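Local coordinates for protein angiotensin-converting enzyme (Anopheles gambiae, PDB 6S1Y) that is a zinc metallopeptidase of the angiotensin-converting enzyme family, probably trimming dipeptides from the C-terminal end of peptide substrates, at residues 223-228 with 255-260; 263-268 with 420-425; 145-150 with 231-236. All coordinates share one frame; numbering follows the deposited sequence.

Contact 1: 223-228 with 255-260. With KSN ((2~{S})-2-[[(4~{S})-4-azanyl-5-oxidanyl-5-oxidanylidene-pentanoyl]amino]pentanedioic acid), chain H.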
loop_
_atom_site.group_PDB
_atom_site.type_symbol
_atom_site.label_atom_id
_atom_site.label_comp_id
_atom_site.label_asym_id
_atom_site.label_seq_id
_atom_site.Cartn_x
_atom_site.Cartn_y
_atom_site.Cartn_z
ATOM N N ALA A 223 -14.695 -5.300 17.765
ATOM C CA ALA A 223 -15.432 -5.277 19.030
ATOM C C ALA A 223 -14.500 -5.462 20.221
ATOM O O ALA A 223 -14.694 -4.855 21.274
ATOM C CB ALA A 223 -16.504 -6.356 19.019
ATOM N N TYR A 224 -13.481 -6.307 20.082
ATOM C CA TYR A 224 -12.537 -6.495 21.182
ATOM C C TYR A 224 -11.701 -5.243 21.406
ATOM O O TYR A 224 -11.549 -4.778 22.538
ATOM C CB TYR A 224 -11.648 -7.702 20.907
ATOM C CG TYR A 224 -10.770 -8.059 22.093
ATOM C CD1 TYR A 224 -11.272 -8.827 23.126
ATOM C CD2 TYR A 224 -9.470 -7.577 22.201
ATOM C CE1 TYR A 224 -10.507 -9.134 24.231
ATOM C CE2 TYR A 224 -8.667 -7.903 23.307
ATOM C CZ TYR A 224 -9.194 -8.677 24.318
ATOM O OH TYR A 224 -8.441 -8.995 25.409
ATOM N N VAL A 225 -11.177 -4.657 20.333
ATOM C CA VAL A 225 -10.379 -3.436 20.466
ATOM C C VAL A 225 -11.195 -2.347 21.142
ATOM O O VAL A 225 -10.726 -1.681 22.075
ATOM C CB VAL A 225 -9.860 -2.977 19.088
ATOM C CG1 VAL A 225 -9.171 -1.618 19.169
ATOM C CG2 VAL A 225 -8.903 -4.015 18.520
ATOM N N ARG A 226 -12.430 -2.143 20.693
ATOM C CA ARG A 226 -13.272 -1.120 21.297
ATOM C C ARG A 226 -13.489 -1.387 22.782
ATOM O O ARG A 226 -13.432 -0.465 23.603
ATOM C CB ARG A 226 -14.599 -1.038 20.553
ATOM C CG ARG A 226 -15.671 -0.139 21.195
ATOM C CD ARG A 226 -16.899 0.009 20.301
ATOM N NE ARG A 226 -17.630 -1.237 20.124
ATOM C CZ ARG A 226 -18.668 -1.379 19.292
ATOM N NH1 ARG A 226 -19.075 -0.351 18.583
ATOM N NH2 ARG A 226 -19.287 -2.555 19.177
ATOM N N TYR A 227 -13.730 -2.644 23.152
ATOM C CA TYR A 227 -13.899 -2.969 24.560
ATOM C C TYR A 227 -12.656 -2.597 25.365
ATOM O O TYR A 227 -12.762 -2.003 26.447
ATOM C CB TYR A 227 -14.231 -4.453 24.697
ATOM C CG TYR A 227 -14.223 -4.939 26.120
ATOM C CD1 TYR A 227 -13.048 -5.406 26.722
ATOM C CD2 TYR A 227 -15.382 -4.951 26.857
ATOM C CE1 TYR A 227 -13.046 -5.843 28.037
ATOM C CE2 TYR A 227 -15.404 -5.392 28.151
ATOM C CZ TYR A 227 -14.246 -5.829 28.739
ATOM O OH TYR A 227 -14.318 -6.239 30.027
ATOM N N LYS A 228 -11.455 -2.937 24.855
ATOM C CA LYS A 228 -10.225 -2.657 25.604
ATOM C C LYS A 228 -9.923 -1.162 25.643
ATOM O O LYS A 228 -9.460 -0.645 26.662
ATOM C CB LYS A 228 -9.036 -3.409 25.003
ATOM C CG LYS A 228 -9.152 -4.907 25.040
ATOM C CD LYS A 228 -9.115 -5.481 26.472
ATOM C CE LYS A 228 -7.733 -6.018 26.827
ATOM N NZ LYS A 228 -7.728 -6.547 28.206
ATOM N N GLN A 255 -5.652 3.051 9.592
ATOM C CA GLN A 255 -5.608 2.008 8.574
ATOM C C GLN A 255 -5.008 0.712 9.101
ATOM O O GLN A 255 -5.345 -0.366 8.617
ATOM C CB GLN A 255 -4.822 2.497 7.358
ATOM C CG GLN A 255 -3.335 2.697 7.570
ATOM C CD GLN A 255 -2.693 3.340 6.345
ATOM O OE1 GLN A 255 -3.076 4.452 5.954
ATOM N NE2 GLN A 255 -1.788 2.622 5.685
ATOM N N THR A 256 -4.096 0.800 10.060
ATOM C CA THR A 256 -3.552 -0.353 10.758
ATOM C C THR A 256 -3.452 0.048 12.221
ATOM O O THR A 256 -3.164 1.213 12.526
ATOM C CB THR A 256 -2.178 -0.769 10.224
ATOM O OG1 THR A 256 -1.313 0.366 10.231
ATOM C CG2 THR A 256 -2.282 -1.269 8.785
ATOM N N TRP A 257 -3.696 -0.896 13.121
ATOM C CA TRP A 257 -3.723 -0.591 14.540
ATOM C C TRP A 257 -2.582 -1.262 15.296
ATOM O O TRP A 257 -2.667 -1.424 16.513
ATOM C CB TRP A 257 -5.073 -1.001 15.143
ATOM C CG TRP A 257 -6.288 -0.542 14.376
ATOM C CD1 TRP A 257 -6.357 0.460 13.450
ATOM C CD2 TRP A 257 -7.612 -1.079 14.478
ATOM N NE1 TRP A 257 -7.645 0.566 12.966
ATOM C CE2 TRP A 257 -8.427 -0.371 13.582
ATOM C CE3 TRP A 257 -8.185 -2.115 15.235
ATOM C CZ2 TRP A 257 -9.791 -0.656 13.427
ATOM C CZ3 TRP A 257 -9.535 -2.402 15.066
ATOM C CH2 TRP A 257 -10.316 -1.672 14.179
ATOM N N ASP A 258 -1.509 -1.638 14.593
ATOM C CA ASP A 258 -0.365 -2.293 15.204
ATOM C C ASP A 258 0.194 -1.521 16.387
ATOM O O ASP A 258 0.654 -2.131 17.354
ATOM C CB ASP A 258 0.729 -2.514 14.146
ATOM C CG ASP A 258 1.126 -1.223 13.415
ATOM O OD1 ASP A 258 0.241 -0.555 12.815
ATOM O OD2 ASP A 258 2.328 -0.881 13.431
ATOM N N ASN A 259 0.142 -0.184 16.351
ATOM C CA ASN A 259 0.735 0.616 17.424
ATOM C C ASN A 259 -0.035 0.560 18.738
ATOM O O ASN A 259 0.515 0.953 19.772
ATOM C CB ASN A 259 0.867 2.084 17.001
ATOM C CG ASN A 259 1.974 2.302 15.997
ATOM O OD1 ASN A 259 3.064 1.740 16.134
ATOM N ND2 ASN A 259 1.698 3.099 14.963
ATOM N N ILE A 260 -1.283 0.090 18.746
ATOM C CA ILE A 260 -1.965 -0.131 20.013
ATOM C C ILE A 260 -2.097 -1.619 20.334
ATOM O O ILE A 260 -2.896 -1.998 21.204
ATOM C CB ILE A 260 -3.324 0.581 20.062
ATOM C CG1 ILE A 260 -4.241 0.203 18.902
ATOM C CG2 ILE A 260 -3.122 2.104 20.059
ATOM C CD1 ILE A 260 -4.941 -1.139 19.068
HETATM C C10 KSN H . 4.122 5.357 -4.749
HETATM C C13 KSN H . 4.241 1.774 -1.789
HETATM C C17 KSN H . 0.218 2.884 3.247
HETATM C C02 KSN H . 0.871 1.544 2.887
HETATM C C03 KSN H . 1.764 1.550 1.638
HETATM C C04 KSN H . 2.306 2.895 1.181
HETATM C C05 KSN H . 3.852 3.013 1.151
HETATM C C07 KSN H . 3.979 3.255 -1.418
HETATM C C08 KSN H . 4.539 4.246 -2.430
HETATM C C09 KSN H . 3.821 4.187 -3.791
HETATM N N01 KSN H . -0.155 0.514 2.690
HETATM N N06 KSN H . 4.607 3.241 -0.090
HETATM O O11 KSN H . 4.605 6.437 -4.287
HETATM O O12 KSN H . 3.880 5.265 -6.002
HETATM O O14 KSN H . 5.340 1.259 -1.443
HETATM O O15 KSN H . 3.392 1.076 -2.376
HETATM O O16 KSN H . 4.455 2.987 2.182
HETATM O O18 KSN H . 0.875 3.682 3.968
HETATM O O19 KSN H . -0.935 3.237 2.880
#

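Contact 2: 263-268 with 420-425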
loop_
_atom_site.group_PDB
_atom_site.type_symbol
_atom_site.label_atom_id
_atom_site.label_comp_id
_atom_site.label_asym_id
_atom_site.label_seq_id
_atom_site.Cartn_x
_atom_site.Cartn_y
_atom_site.Cartn_z
ATOM N N PHE A 263 -0.810 -2.227 24.017
ATOM C CA PHE A 263 -1.751 -1.477 24.852
ATOM C C PHE A 263 -3.092 -2.193 25.038
ATOM O O PHE A 263 -3.738 -2.024 26.072
ATOM C CB PHE A 263 -1.957 -0.114 24.167
ATOM C CG PHE A 263 -2.657 0.904 24.991
ATOM C CD1 PHE A 263 -2.121 1.329 26.196
ATOM C CD2 PHE A 263 -3.833 1.502 24.525
ATOM C CE1 PHE A 263 -2.763 2.299 26.954
ATOM C CE2 PHE A 263 -4.475 2.469 25.273
ATOM C CZ PHE A 263 -3.947 2.867 26.490
ATOM N N THR A 264 -3.536 -2.987 24.057
ATOM C CA THR A 264 -4.839 -3.628 24.139
ATOM C C THR A 264 -4.778 -5.150 24.068
ATOM O O THR A 264 -5.808 -5.787 23.866
ATOM C CB THR A 264 -5.754 -3.104 23.031
ATOM O OG1 THR A 264 -5.179 -3.417 21.750
ATOM C CG2 THR A 264 -5.946 -1.603 23.150
ATOM N N THR A 265 -3.614 -5.752 24.309
ATOM C CA THR A 265 -3.433 -7.160 24.015
ATOM C C THR A 265 -4.150 -8.036 25.038
ATOM O O THR A 265 -4.340 -7.647 26.200
ATOM C CB THR A 265 -1.938 -7.510 23.969
ATOM O OG1 THR A 265 -1.749 -8.784 23.331
ATOM C CG2 THR A 265 -1.305 -7.575 25.372
ATOM N N PRO A 266 -4.546 -9.239 24.642
ATOM C CA PRO A 266 -5.265 -10.113 25.588
ATOM C C PRO A 266 -4.487 -10.454 26.848
ATOM O O PRO A 266 -5.085 -10.532 27.930
ATOM C CB PRO A 266 -5.550 -11.357 24.742
ATOM C CG PRO A 266 -5.687 -10.844 23.358
ATOM C CD PRO A 266 -4.614 -9.745 23.260
ATOM N N PHE A 267 -3.177 -10.676 26.752
ATOM C CA PHE A 267 -2.384 -11.222 27.857
ATOM C C PHE A 267 -1.140 -10.358 27.998
ATOM O O PHE A 267 -0.031 -10.752 27.600
ATOM C CB PHE A 267 -2.080 -12.702 27.617
ATOM C CG PHE A 267 -3.338 -13.547 27.520
ATOM C CD1 PHE A 267 -4.108 -13.770 28.643
ATOM C CD2 PHE A 267 -3.757 -14.062 26.319
ATOM C CE1 PHE A 267 -5.285 -14.501 28.574
ATOM C CE2 PHE A 267 -4.929 -14.799 26.225
ATOM C CZ PHE A 267 -5.695 -15.024 27.362
ATOM N N PRO A 268 -1.296 -9.157 28.560
ATOM C CA PRO A 268 -0.182 -8.208 28.596
ATOM C C PRO A 268 0.988 -8.651 29.451
ATOM O O PRO A 268 2.094 -8.127 29.253
ATOM C CB PRO A 268 -0.821 -6.923 29.163
ATOM C CG PRO A 268 -2.114 -7.355 29.800
ATOM C CD PRO A 268 -2.563 -8.565 29.024
ATOM N N GLN A 420 0.090 -13.263 19.780
ATOM C CA GLN A 420 0.661 -13.257 18.438
ATOM C C GLN A 420 -0.420 -13.117 17.375
ATOM O O GLN A 420 -0.335 -12.243 16.503
ATOM C CB GLN A 420 1.463 -14.547 18.229
ATOM C CG GLN A 420 2.038 -14.726 16.827
ATOM C CD GLN A 420 2.523 -16.149 16.564
ATOM O OE1 GLN A 420 2.656 -16.971 17.484
ATOM N NE2 GLN A 420 2.782 -16.449 15.299
ATOM N N PHE A 421 -1.447 -13.971 17.429
ATOM C CA PHE A 421 -2.555 -13.869 16.477
ATOM C C PHE A 421 -3.212 -12.490 16.543
ATOM O O PHE A 421 -3.624 -11.921 15.521
ATOM C CB PHE A 421 -3.614 -14.945 16.766
ATOM C CG PHE A 421 -3.109 -16.366 16.711
ATOM C CD1 PHE A 421 -1.983 -16.715 15.969
ATOM C CD2 PHE A 421 -3.766 -17.361 17.418
ATOM C CE1 PHE A 421 -1.514 -18.054 15.944
ATOM C CE2 PHE A 421 -3.320 -18.697 17.395
ATOM C CZ PHE A 421 -2.199 -19.043 16.654
ATOM N N TYR A 422 -3.361 -11.958 17.755
ATOM C CA TYR A 422 -3.984 -10.655 17.937
ATOM C C TYR A 422 -3.178 -9.573 17.245
ATOM O O TYR A 422 -3.712 -8.806 16.436
ATOM C CB TYR A 422 -4.113 -10.358 19.423
ATOM C CG TYR A 422 -4.736 -9.041 19.729
ATOM C CD1 TYR A 422 -6.118 -8.840 19.536
ATOM C CD2 TYR A 422 -3.970 -7.974 20.204
ATOM C CE1 TYR A 422 -6.709 -7.618 19.815
ATOM C CE2 TYR A 422 -4.558 -6.750 20.507
ATOM C CZ TYR A 422 -5.929 -6.579 20.300
ATOM O OH TYR A 422 -6.529 -5.382 20.575
ATOM N N ARG A 423 -1.886 -9.493 17.548
ATOM C CA ARG A 423 -1.041 -8.525 16.872
ATOM C C ARG A 423 -1.208 -8.625 15.361
ATOM O O ARG A 423 -1.386 -7.607 14.679
ATOM C CB ARG A 423 0.428 -8.729 17.259
ATOM C CG ARG A 423 1.374 -7.822 16.438
ATOM C CD ARG A 423 2.805 -7.820 16.951
ATOM N NE ARG A 423 2.915 -7.008 18.158
ATOM C CZ ARG A 423 3.054 -5.683 18.156
ATOM N NH1 ARG A 423 3.129 -5.018 17.012
ATOM N NH2 ARG A 423 3.131 -5.030 19.308
ATOM N N ALA A 424 -1.153 -9.850 14.812
ATOM C CA ALA A 424 -1.304 -9.971 13.364
ATOM C C ALA A 424 -2.653 -9.398 12.901
ATOM O O ALA A 424 -2.719 -8.691 11.893
ATOM C CB ALA A 424 -1.151 -11.432 12.923
ATOM N N GLY A 425 -3.735 -9.694 13.629
ATOM C CA GLY A 425 -5.042 -9.185 13.232
ATOM C C GLY A 425 -5.105 -7.670 13.198
ATOM O O GLY A 425 -5.645 -7.077 12.250
#

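Contact 3: 145-150 with 231-236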
loop_
_atom_site.group_PDB
_atom_site.type_symbol
_atom_site.label_atom_id
_atom_site.label_comp_id
_atom_site.label_asym_id
_atom_site.label_seq_id
_atom_site.Cartn_x
_atom_site.Cartn_y
_atom_site.Cartn_z
ATOM N N ASN A 145 2.813 6.213 19.863
ATOM C CA ASN A 145 3.252 5.950 21.222
ATOM C C ASN A 145 2.575 6.767 22.313
ATOM O O ASN A 145 2.700 6.391 23.481
ATOM C CB ASN A 145 4.770 6.198 21.353
ATOM C CG ASN A 145 5.584 5.416 20.334
ATOM O OD1 ASN A 145 6.396 5.985 19.623
ATOM N ND2 ASN A 145 5.370 4.113 20.268
ATOM N N HIS A 146 1.908 7.878 21.996
ATOM C CA HIS A 146 1.322 8.723 23.024
ATOM C C HIS A 146 -0.126 8.331 23.274
ATOM O O HIS A 146 -0.916 8.240 22.332
ATOM C CB HIS A 146 1.351 10.202 22.639
ATOM C CG HIS A 146 2.720 10.798 22.586
ATOM N ND1 HIS A 146 2.951 12.134 22.838
ATOM C CD2 HIS A 146 3.923 10.260 22.276
ATOM C CE1 HIS A 146 4.239 12.386 22.705
ATOM N NE2 HIS A 146 4.853 11.267 22.369
ATOM N N ARG A 147 -0.478 8.139 24.543
ATOM C CA ARG A 147 -1.829 7.746 24.907
ATOM C C ARG A 147 -2.580 8.871 25.610
ATOM O O ARG A 147 -3.181 8.650 26.664
ATOM C CB ARG A 147 -1.790 6.522 25.817
ATOM C CG ARG A 147 -0.867 5.419 25.331
ATOM C CD ARG A 147 -1.372 4.753 24.056
ATOM N NE ARG A 147 -0.425 3.714 23.662
ATOM C CZ ARG A 147 0.089 3.551 22.441
ATOM N NH1 ARG A 147 -0.282 4.326 21.437
ATOM N NH2 ARG A 147 0.970 2.572 22.223
ATOM N N GLU A 148 -2.521 10.085 25.078
ATOM C CA GLU A 148 -3.227 11.222 25.672
ATOM C C GLU A 148 -4.258 11.719 24.673
ATOM O O GLU A 148 -3.890 12.358 23.669
ATOM C CB GLU A 148 -2.271 12.346 26.074
ATOM C CG GLU A 148 -2.776 13.142 27.294
ATOM C CD GLU A 148 -3.832 14.177 26.942
ATOM O OE1 GLU A 148 -3.424 15.265 26.486
ATOM O OE2 GLU A 148 -5.056 13.918 27.120
ATOM N N PRO A 149 -5.547 11.449 24.905
ATOM C CA PRO A 149 -6.573 11.735 23.878
ATOM C C PRO A 149 -6.631 13.175 23.409
ATOM O O PRO A 149 -6.833 13.411 22.211
ATOM C CB PRO A 149 -7.881 11.332 24.579
ATOM C CG PRO A 149 -7.469 10.321 25.578
ATOM C CD PRO A 149 -6.108 10.725 26.062
ATOM N N GLU A 150 -6.493 14.146 24.312
ATOM C CA GLU A 150 -6.605 15.539 23.909
ATOM C C GLU A 150 -5.420 15.962 23.054
ATOM O O GLU A 150 -5.576 16.776 22.133
ATOM C CB GLU A 150 -6.733 16.438 25.135
ATOM C CG GLU A 150 -8.139 16.515 25.696
ATOM C CD GLU A 150 -9.141 17.090 24.692
ATOM O OE1 GLU A 150 -10.140 16.392 24.380
ATOM O OE2 GLU A 150 -8.933 18.234 24.208
ATOM N N GLN A 231 -12.067 0.268 28.386
ATOM C CA GLN A 231 -11.558 -0.015 29.729
ATOM C C GLN A 231 -10.363 0.880 30.058
ATOM O O GLN A 231 -10.229 1.352 31.189
ATOM C CB GLN A 231 -11.168 -1.487 29.859
ATOM C CG GLN A 231 -12.337 -2.472 29.791
ATOM C CD GLN A 231 -13.293 -2.333 30.958
ATOM O OE1 GLN A 231 -12.889 -2.385 32.107
ATOM N NE2 GLN A 231 -14.581 -2.186 30.661
ATOM N N LYS A 232 -9.502 1.150 29.073
ATOM C CA LYS A 232 -8.306 1.962 29.297
ATOM C C LYS A 232 -8.629 3.454 29.376
ATOM O O LYS A 232 -8.120 4.152 30.256
ATOM C CB LYS A 232 -7.276 1.700 28.185
ATOM C CG LYS A 232 -6.035 0.883 28.619
ATOM C CD LYS A 232 -6.387 -0.470 29.247
ATOM C CE LYS A 232 -6.825 -1.513 28.196
ATOM N NZ LYS A 232 -7.692 -2.595 28.762
ATOM N N TYR A 233 -9.489 3.965 28.494
ATOM C CA TYR A 233 -9.713 5.398 28.400
ATOM C C TYR A 233 -11.026 5.867 29.015
ATOM O O TYR A 233 -11.161 7.059 29.283
ATOM C CB TYR A 233 -9.706 5.848 26.933
ATOM C CG TYR A 233 -8.352 5.921 26.257
ATOM C CD1 TYR A 233 -7.324 6.738 26.746
ATOM C CD2 TYR A 233 -8.122 5.216 25.107
ATOM C CE1 TYR A 233 -6.108 6.805 26.106
ATOM C CE2 TYR A 233 -6.917 5.295 24.449
ATOM C CZ TYR A 233 -5.918 6.088 24.942
ATOM O OH TYR A 233 -4.742 6.141 24.241
ATOM N N GLY A 234 -12.005 4.990 29.213
ATOM C CA GLY A 234 -13.240 5.362 29.871
ATOM C C GLY A 234 -14.405 5.504 28.904
ATOM O O GLY A 234 -14.243 5.698 27.697
ATOM N N ASP A 235 -15.614 5.451 29.462
ATOM C CA ASP A 235 -16.831 5.418 28.640
ATOM C C ASP A 235 -17.159 6.764 27.997
ATOM O O ASP A 235 -17.768 6.793 26.929
ATOM C CB ASP A 235 -18.022 4.946 29.485
ATOM C CG ASP A 235 -19.330 4.962 28.718
ATOM O OD1 ASP A 235 -19.874 6.061 28.462
ATOM O OD2 ASP A 235 -19.824 3.870 28.359
ATOM N N LYS A 236 -16.768 7.885 28.601
ATOM C CA LYS A 236 -17.062 9.175 27.965
ATOM C C LYS A 236 -16.288 9.350 26.662
ATOM O O LYS A 236 -16.790 9.976 25.724
ATOM C CB LYS A 236 -16.748 10.343 28.911
ATOM C CG LYS A 236 -17.110 11.731 28.340
ATOM C CD LYS A 236 -16.806 12.870 29.339
ATOM C CE LYS A 236 -17.147 14.263 28.786
ATOM N NZ LYS A 236 -16.849 15.357 29.770
#

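Contact 1: 223-228 with 255-260
The indole of W257 is met by V225 at an edge of its six-membered ring, close to the ring plane: V225 CG2 lies 3.9 Å from W257 CE3, and the valine's other methyl and its CB touch the same rim, CE3 and CZ3. This is helix-against-loop packing in the mostly helical ACE fold, with helix 203-233 carrying V225 and the loop after strand 244-245 carrying W257. The two methyls of V225 share the work. CG1, anti to the backbone N (chi1 173°), also reaches I260 CD1 at 4.3 Å, so the valine touches both the indole and the isoleucine. All three side chains are buried and no hydrogen bond crosses between the segments; W257 NE1 instead donates to A254 O, which fixes the polar edge of the indole. V426 of helix 414-429 packs on both V225 and W257. Nearer the active site, T256 OG1 donates to D258 OD1 at 3.2 Å, nearly in line with the carboxylate's C-O bond, spanning W257. The same loop thus joins a buried apolar patch to the ligand pocket, where Q255 extends beyond CG to the bound γ-glutamyl dipeptide. Its amide is engaged at both ends: OE1 accepts from K485 NZ, while NE2 donates to the ligand carboxylate oxygen O19 at 3.0 Å with an N-H...O angle of 162°.

Contact 2: 263-268 with 420-425
Y422 slides its ring beneath the pyrrolidine of P266, whose CD lies over one ring face, 3.9 Å from the centroid and 25° off the normal. This CH-pi contact packs helix 414-429 of the helical ACE fold against the irregular loop 263-268. The overlap is displaced toward the CG-CD2 side of the ring, with P266 CD 3.6 Å from Y422 CD2. With CG anti to the backbone N (chi1 180°), the phenol is carried off the helix and across the loop, past T265, whose CA comes within 3.7 Å of Y422 CE2. T265 OG1 skirts the ring but has its polar partner in N419 OD1, one turn back on the same helix. At the far end of the ring the phenol meets T264, the two side chains crossing at about a right angle. T264 CB is 3.4 Å from Y422 OH, and T264 OG1 lies at the ring's edge, in its plane. The buried T264 hydroxyl has two hydrogen-bond partners, Y422 OH and the backbone I260 O. The bond across the contact runs from Y422 OH as donor to T264 OG1 at 2.7 Å.

Contact 3: 145-150 with 231-236
Y233 carries the second segment's side of the contact, at the last turn of helix 203-233, its CB directed at the segment 145-150. CG stands anti to the carbonyl carbon (chi1 -75°), which sends the ring across to R147 and P149. The ring meets P149 obliquely, P149 CG lying 3.8 Å from Y233 CD1, and the backbone O of R147 lies in the ring plane at its edge, 3.5 Å from Y233 CE1. Beyond the ring, Y233 OH rests against the aliphatic base of the arginine, 3.4 Å from R147 CB. After the tyrosine, G234, with phi 105°, is the first residue past the helix, and the chain turns off through D235, whose carboxylate pairs with R230. On the first segment, E148 occupies the N-cap position of helix 149-163. The contact therefore joins the end of one helix to the start of another. R147's guanidinium turns away from the tyrosine, its plane 84° from the ring, to hydrogen-bond A144 O and form a cation-pi pair with F263. No hydrogen bond spans the two segments; the contact between them is thus one of van der Waals packing, by the phenol ring and its oxygen, at a partly exposed surface.

Contacts 1 and 2 have centres about 9 Å apart, contacts 1 and 3 about 12 Å, and contacts 2 and 3 about 18 Å. Helix 203-233 supplies a segment to contact 1 and its C-terminal end to contact 3; the loop after strand 244-245 supplies one segment each to contacts 1 and 2. Along the chain, the segments of contacts 1 and 3 alternate, whereas contact 2 opens after both have closed. V225 also touches Y422, and R147 reaches N259 O by a weak hydrogen bond. Contact 3 lies at the surface, and contacts 1 and 2 are buried; they link helices 203-233, 414-429 and the start of 149-163 with a loop that includes Q255 of the ligand pocket.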